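PDB 4JCQ: ATP-dependent Clp protease proteolytic subunit from Listeria monocytogenes, which probably cleaves misfolded and other proteins into short peptides as the serine-protease component of an ATP-dependent Clp machine. Local coordinates for residues H[36-39]-H[40-44]. Residues are numbered along the deposited sequence; the frame is centred on the assembly and turned at random.
Sequences EDVS and KQLLL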
ATOM      1  N   GLU H  36      11.718   1.258 -16.513  1.00 23.77           N
ATOM      2  CA  GLU H  36      11.717   2.569 -15.859  1.00 25.81           C
ATOM      3  C   GLU H  36      12.599   2.577 -14.611  1.00 26.30           C
ATOM      4  O   GLU H  36      13.404   3.489 -14.421  1.00 26.81           O
ATOM      5  CB  GLU H  36      10.291   3.015 -15.515  1.00 28.76           C
ATOM      6  CG  GLU H  36      10.218   4.420 -14.925  1.00 32.36           C
ATOM      7  CD  GLU H  36       8.803   4.944 -14.761  1.00 36.79           C
ATOM      8  OE1 GLU H  36       7.872   4.401 -15.393  1.00 38.72           O
ATOM      9  OE2 GLU H  36       8.625   5.914 -13.996  1.00 40.17           O
ATOM     10  N   ASP H  37      12.440   1.554 -13.773  1.00 26.74           N
ATOM     11  CA  ASP H  37      13.234   1.399 -12.556  1.00 28.46           C
ATOM     12  C   ASP H  37      14.731   1.301 -12.867  1.00 26.47           C
ATOM     13  O   ASP H  37      15.544   1.975 -12.231  1.00 26.45           O
ATOM     14  CB  ASP H  37      12.763   0.171 -11.768  1.00 34.18           C
ATOM     15  CG  ASP H  37      13.370   0.091 -10.377  1.00 39.99           C
ATOM     16  OD1 ASP H  37      13.555  -1.041  -9.880  1.00 48.37           O
ATOM     17  OD2 ASP H  37      13.660   1.147  -9.773  1.00 46.12           O
ATOM     18  N   VAL H  38      15.081   0.475 -13.851  1.00 24.32           N
ATOM     19  CA  VAL H  38      16.476   0.301 -14.269  1.00 23.81           C
ATOM     20  C   VAL H  38      17.042   1.582 -14.891  1.00 24.76           C
ATOM     21  O   VAL H  38      18.173   1.976 -14.584  1.00 24.43           O
ATOM     22  CB  VAL H  38      16.648  -0.912 -15.216  1.00 22.99           C
ATOM     23  CG1 VAL H  38      18.043  -0.946 -15.829  1.00 23.47           C
ATOM     24  CG2 VAL H  38      16.377  -2.209 -14.466  1.00 22.51           C
ATOM     25  N   SER H  39      16.253   2.235 -15.747  1.00 25.18           N
ATOM     26  CA  SER H  39      16.654   3.511 -16.349  1.00 26.44           C
ATOM     27  C   SER H  39      16.974   4.562 -15.284  1.00 27.51           C
ATOM     28  O   SER H  39      17.993   5.249 -15.377  1.00 27.95           O
ATOM     29  CB  SER H  39      15.578   4.039 -17.303  1.00 26.72           C
ATOM     30  OG  SER H  39      15.447   3.207 -18.444  1.00 26.15           O
ATOM     31  N   LYS H  40      16.109   4.672 -14.278  1.00 27.76           N
ATOM     32  CA  LYS H  40      16.310   5.612 -13.172  1.00 30.31           C
ATOM     33  C   LYS H  40      17.587   5.324 -12.388  1.00 30.09           C
ATOM     34  O   LYS H  40      18.335   6.247 -12.062  1.00 32.26           O
ATOM     35  CB  LYS H  40      15.100   5.625 -12.233  1.00 31.97           C
ATOM     36  CG  LYS H  40      13.934   6.448 -12.751  1.00 34.41           C
ATOM     37  CD  LYS H  40      12.733   6.376 -11.824  1.00 37.81           C
ATOM     38  CE  LYS H  40      11.564   7.167 -12.390  1.00 42.65           C
ATOM     39  NZ  LYS H  40      10.359   7.077 -11.520  1.00 46.15           N
ATOM     40  N   GLN H  41      17.833   4.046 -12.101  1.00 28.36           N
ATOM     41  CA  GLN H  41      19.033   3.627 -11.375  1.00 29.04           C
ATOM     42  C   GLN H  41      20.307   3.928 -12.160  1.00 29.01           C
ATOM     43  O   GLN H  41      21.276   4.437 -11.598  1.00 29.37           O
ATOM     44  CB  GLN H  41      18.973   2.138 -11.025  1.00 29.13           C
ATOM     45  CG  GLN H  41      17.962   1.783  -9.947  1.00 29.23           C
ATOM     46  CD  GLN H  41      17.928   0.297  -9.660  1.00 30.67           C
ATOM     47  OE1 GLN H  41      18.909  -0.277  -9.191  1.00 29.55           O
ATOM     48  NE2 GLN H  41      16.794  -0.334  -9.941  1.00 32.41           N
ATOM     49  N   LEU H  42      20.293   3.620 -13.457  1.00 28.44           N
ATOM     50  CA  LEU H  42      21.448   3.853 -14.325  1.00 28.82           C
ATOM     51  C   LEU H  42      21.763   5.338 -14.496  1.00 31.18           C
ATOM     52  O   LEU H  42      22.932   5.732 -14.491  1.00 31.61           O
ATOM     53  CB  LEU H  42      21.254   3.188 -15.694  1.00 27.91           C
ATOM     54  CG  LEU H  42      21.260   1.656 -15.770  1.00 26.50           C
ATOM     55  CD1 LEU H  42      20.958   1.195 -17.189  1.00 26.82           C
ATOM     56  CD2 LEU H  42      22.580   1.066 -15.287  1.00 27.67           C
ATOM     57  N   LEU H  43      20.719   6.154 -14.642  1.00 31.37           N
ATOM     58  CA  LEU H  43      20.877   7.604 -14.763  1.00 33.83           C
ATOM     59  C   LEU H  43      21.366   8.233 -13.461  1.00 34.28           C
ATOM     60  O   LEU H  43      22.183   9.156 -13.482  1.00 33.14           O
ATOM     61  CB  LEU H  43      19.569   8.260 -15.221  1.00 33.27           C
ATOM     62  CG  LEU H  43      19.143   8.039 -16.678  1.00 34.42           C
ATOM     63  CD1 LEU H  43      17.673   8.383 -16.868  1.00 33.25           C
ATOM     64  CD2 LEU H  43      20.013   8.830 -17.647  1.00 35.90           C
ATOM     65  N   LEU H  44      20.869   7.722 -12.337  1.00 34.04           N
ATOM     66  CA  LEU H  44      21.284   8.181 -11.015  1.00 36.61           C
ATOM     67  C   LEU H  44      22.761   7.865 -10.764  1.00 36.71           C
ATOM     68  O   LEU H  44      23.514   8.729 -10.314  1.00 38.19           O
ATOM     69  CB  LEU H  44      20.384   7.569  -9.928  1.00 37.14           C
ATOM     70  CG  LEU H  44      20.438   7.968  -8.444  1.00 40.54           C
ATOM     71  CD1 LEU H  44      21.379   7.064  -7.659  1.00 43.73           C
ATOM     72  CD2 LEU H  44      20.770   9.440  -8.219  1.00 40.92           C
TER
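Four successive i to i+4 backbone bonds run from K40, Q41, L42 and L43 back to E36, D37, V38 and S39, in one unbroken run of alpha-helix. They are evenly made: L42 N lies 2.9 Å from V38 O. Q41 N lies 3.1 Å from D37 O. On the side facing a second subunit, E36 and K40 extend alongside each other, and OE2 of E36 meets NZ of K40 at 3.2 Å in a salt bridge whose hydrogen bond is weak. With CG of E36 anti to its main-chain nitrogen (chi1 -176°) and that of K40 anti to the carbonyl carbon (chi1 -79°), the two chains converge. The helix, 32-48, is the crossover of the beta-alpha-beta unit linking parallel strands 23-27 and 53-59 in the ClpP fold. Its inner face carries V38 and L42, side by side, with CG1 of V38 3.9 Å from CD1 of L42; V38 also packs on I26 and on I70 of helix 64-76. The Q41 amide, turned 47° from the D37 carboxylate, sends NE2 weakly to D37 O at 3.5 Å; NE2 of Q41 lies 3.3 Å from OD1 of D37. S39 OG is hydrogen-bonded to A35 O and to Y27 OH of that second subunit, whose Y27 and L25 pack against E36 and K40.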